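PDB 5D2K: 4-oxalocrotonate decarboxylase NahK from Pseudomonas putida, which catalyses the metal-assisted decarboxylation of 2-oxohex-3-enedioate (4-oxalocrotonate) to 2-oxopent-4-enoate and carbon dioxide in naphthalene degradation. Local coordinates for residues E116-T121 with F236-G241. The protein carries 1 engineered substitution. Sequence-based numbering, arbitrary orientation.
Sequences EISVVT and FIMTGG. With MG (magnesium ion), chain C; OOG (2-oxoadipic acid), chain D.
Glu116 holds CG anti to its carbonyl carbon (chi1 -45°), close to Gly240 O, and the chain extended beyond CG brings CD close to Gly240 C and Gly241 N, while Thr239 sets OG1 between its own N and carbonyl carbon (chi1 61°), facing Ile117. The two carboxylate oxygens have different partners: Glu116 OE2 binds the magnesium ion at 2.0 Å; OE1 accepts a weak hydrogen bond from Gly240 N, bent to 126° at the hydrogen, and also accepts a hydrogen bond from the water that is itself a magnesium ligand. Gly241 N donates to O4 of 2-oxoadipate (2.7 Å), an oxygen that also binds the metal, so one ligand oxygen is held by both the backbone and the metal. Glu114 and Glu147 complete the metal site. Ile117 O is gripped twice by one residue: Thr239 OG1 lies in the carbonyl plane at 2.7 Å, and Thr239 N is tilted from that plane at 3.3 Å. A second water, accepting from Ile117 N and donating to Thr239 OG1 and Gly240 O, bridges the two backbones here. Further along, the segments form an antiparallel ladder within the mixed sheet of the fumarylacetoacetate hydrolase-type domain. Val119 and Ile237 are its hydrogen-bonded pair, with Ile237 N to Val119 O at 2.8 Å, flanked by the non-hydrogen-bonded pairs Ser118–Met238 and Val120–Phe236. On the face bearing Ser118, Val120, Phe236 and Met238, Val120 CG2 meets the Phe236 ring at its edge, 3.9 Å from CD1, and Ser118 CB lies 3.5 Å from CE1 of that ring. Ser118 OG touches Met238 CG and is hydrogen-bonded to Thr145 OG1. On the opposite face, Val119 CG2 packs on Ile237 CB, and helix 213-225 adds Val217 and Leu220 to this apolar layer.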
loop_
_atom_site.group_PDB
_atom_site.type_symbol
_atom_site.label_atom_id
_atom_site.label_comp_id
_atom_site.label_asym_id
_atom_site.label_seq_id
_atom_site.Cartn_x
_atom_site.Cartn_y
_atom_site.Cartn_z
ATOM N N GLU A 116 3.539 -8.265 3.249
ATOM C CA GLU A 116 4.218 -7.776 2.039
ATOM C C GLU A 116 5.729 -7.815 2.175
ATOM O O GLU A 116 6.265 -7.995 3.270
ATOM C CB GLU A 116 3.779 -6.335 1.705
ATOM C CG GLU A 116 2.268 -6.131 1.817
ATOM C CD GLU A 116 1.709 -4.935 1.076
ATOM O OE1 GLU A 116 2.410 -4.309 0.256
ATOM O OE2 GLU A 116 0.522 -4.644 1.300
ATOM N N ILE A 117 6.418 -7.651 1.053
ATOM C CA ILE A 117 7.847 -7.412 1.114
ATOM C C ILE A 117 8.117 -6.040 0.488
ATOM O O ILE A 117 7.574 -5.683 -0.572
ATOM C CB ILE A 117 8.668 -8.560 0.438
ATOM C CG1 ILE A 117 10.170 -8.397 0.712
ATOM C CG2 ILE A 117 8.385 -8.652 -1.039
ATOM C CD1 ILE A 117 10.568 -8.548 2.199
ATOM N N SER A 118 8.892 -5.238 1.205
ATOM C CA SER A 118 9.232 -3.906 0.725
ATOM C C SER A 118 10.677 -3.833 0.294
ATOM O O SER A 118 11.499 -4.664 0.691
ATOM C CB SER A 118 8.988 -2.854 1.807
ATOM O OG SER A 118 7.652 -2.894 2.246
ATOM N N VAL A 119 10.977 -2.819 -0.508
ATOM C CA VAL A 119 12.354 -2.529 -0.903
ATOM C C VAL A 119 12.664 -1.071 -0.628
ATOM O O VAL A 119 11.760 -0.236 -0.558
ATOM C CB VAL A 119 12.626 -2.830 -2.409
ATOM C CG1 VAL A 119 12.403 -4.305 -2.710
ATOM C CG2 VAL A 119 11.761 -1.944 -3.316
ATOM N N VAL A 120 13.946 -0.774 -0.437
ATOM C CA VAL A 120 14.424 0.605 -0.443
ATOM C C VAL A 120 15.363 0.740 -1.622
ATOM O O VAL A 120 16.242 -0.089 -1.803
ATOM C CB VAL A 120 15.133 0.978 0.886
ATOM C CG1 VAL A 120 15.869 2.305 0.764
ATOM C CG2 VAL A 120 14.109 1.068 2.006
ATOM N N THR A 121 15.162 1.767 -2.444
ATOM C CA THR A 121 15.984 1.938 -3.639
ATOM C C THR A 121 17.227 2.772 -3.347
ATOM O O THR A 121 17.248 3.534 -2.383
ATOM C CB THR A 121 15.202 2.615 -4.779
ATOM O OG1 THR A 121 14.917 3.985 -4.438
ATOM C CG2 THR A 121 13.899 1.869 -5.053
ATOM N N PHE A 236 11.240 4.047 -0.131
ATOM C CA PHE A 236 10.681 2.824 0.450
ATOM C C PHE A 236 9.426 2.459 -0.333
ATOM O O PHE A 236 8.537 3.289 -0.496
ATOM C CB PHE A 236 10.388 3.061 1.938
ATOM C CG PHE A 236 9.657 1.944 2.646
ATOM C CD1 PHE A 236 10.347 0.876 3.188
ATOM C CD2 PHE A 236 8.296 2.028 2.867
ATOM C CE1 PHE A 236 9.674 -0.118 3.895
ATOM C CE2 PHE A 236 7.621 1.036 3.570
ATOM C CZ PHE A 236 8.316 -0.038 4.076
ATOM N N ILE A 237 9.373 1.223 -0.839
ATOM C CA ILE A 237 8.241 0.747 -1.645
ATOM C C ILE A 237 7.658 -0.549 -1.103
ATOM O O ILE A 237 8.355 -1.562 -1.032
ATOM C CB ILE A 237 8.649 0.493 -3.120
ATOM C CG1 ILE A 237 9.363 1.703 -3.717
ATOM C CG2 ILE A 237 7.429 0.087 -3.962
ATOM C CD1 ILE A 237 9.966 1.398 -5.082
ATOM N N MET A 238 6.375 -0.532 -0.761
ATOM C CA MET A 238 5.669 -1.756 -0.371
ATOM C C MET A 238 5.087 -2.377 -1.628
ATOM O O MET A 238 4.266 -1.746 -2.293
ATOM C CB MET A 238 4.564 -1.452 0.643
ATOM C CG MET A 238 5.080 -0.861 1.933
ATOM S SD MET A 238 3.763 -0.647 3.159
ATOM C CE MET A 238 3.023 -2.233 3.175
ATOM N N THR A 239 5.492 -3.599 -1.970
ATOM C CA THR A 239 5.239 -4.072 -3.329
ATOM C C THR A 239 3.906 -4.775 -3.531
ATOM O O THR A 239 3.522 -5.028 -4.674
ATOM C CB THR A 239 6.384 -5.007 -3.827
ATOM O OG1 THR A 239 6.496 -6.163 -2.987
ATOM C CG2 THR A 239 7.732 -4.257 -3.859
ATOM N N GLY A 240 3.174 -5.058 -2.447
ATOM C CA GLY A 240 1.838 -5.635 -2.573
ATOM C C GLY A 240 1.520 -6.794 -1.636
ATOM O O GLY A 240 2.393 -7.544 -1.213
ATOM N N GLY A 241 0.243 -6.931 -1.306
ATOM C CA GLY A 241 -0.188 -7.998 -0.419
ATOM C C GLY A 241 0.044 -9.338 -1.075
ATOM O O GLY A 241 -0.423 -9.592 -2.196
HETATM MG MG MG C . -0.942 -3.480 0.557
HETATM C C2 OOG D . -6.646 -1.590 -1.584
HETATM C C3 OOG D . -5.227 -1.755 -1.066
HETATM C C4 OOG D . -4.480 -2.801 -1.868
HETATM C C6 OOG D . -2.477 -4.449 -1.597
HETATM O O4 OOG D . -1.382 -4.734 -1.059
HETATM O O3 OOG D . -3.014 -5.235 -2.418
HETATM C C5 OOG D . -3.154 -3.151 -1.231
HETATM C C1 OOG D . -7.602 -2.426 -0.757
HETATM O O1 OOG D . -8.516 -1.879 -0.074
HETATM O O2 OOG D . -7.483 -3.680 -0.762
HETATM O O5 OOG D . -2.600 -2.431 -0.429
HETATM O O HOH W 1 0.509 -2.588 -0.653
HETATM O O HOH W 2 5.035 -7.847 -1.402
#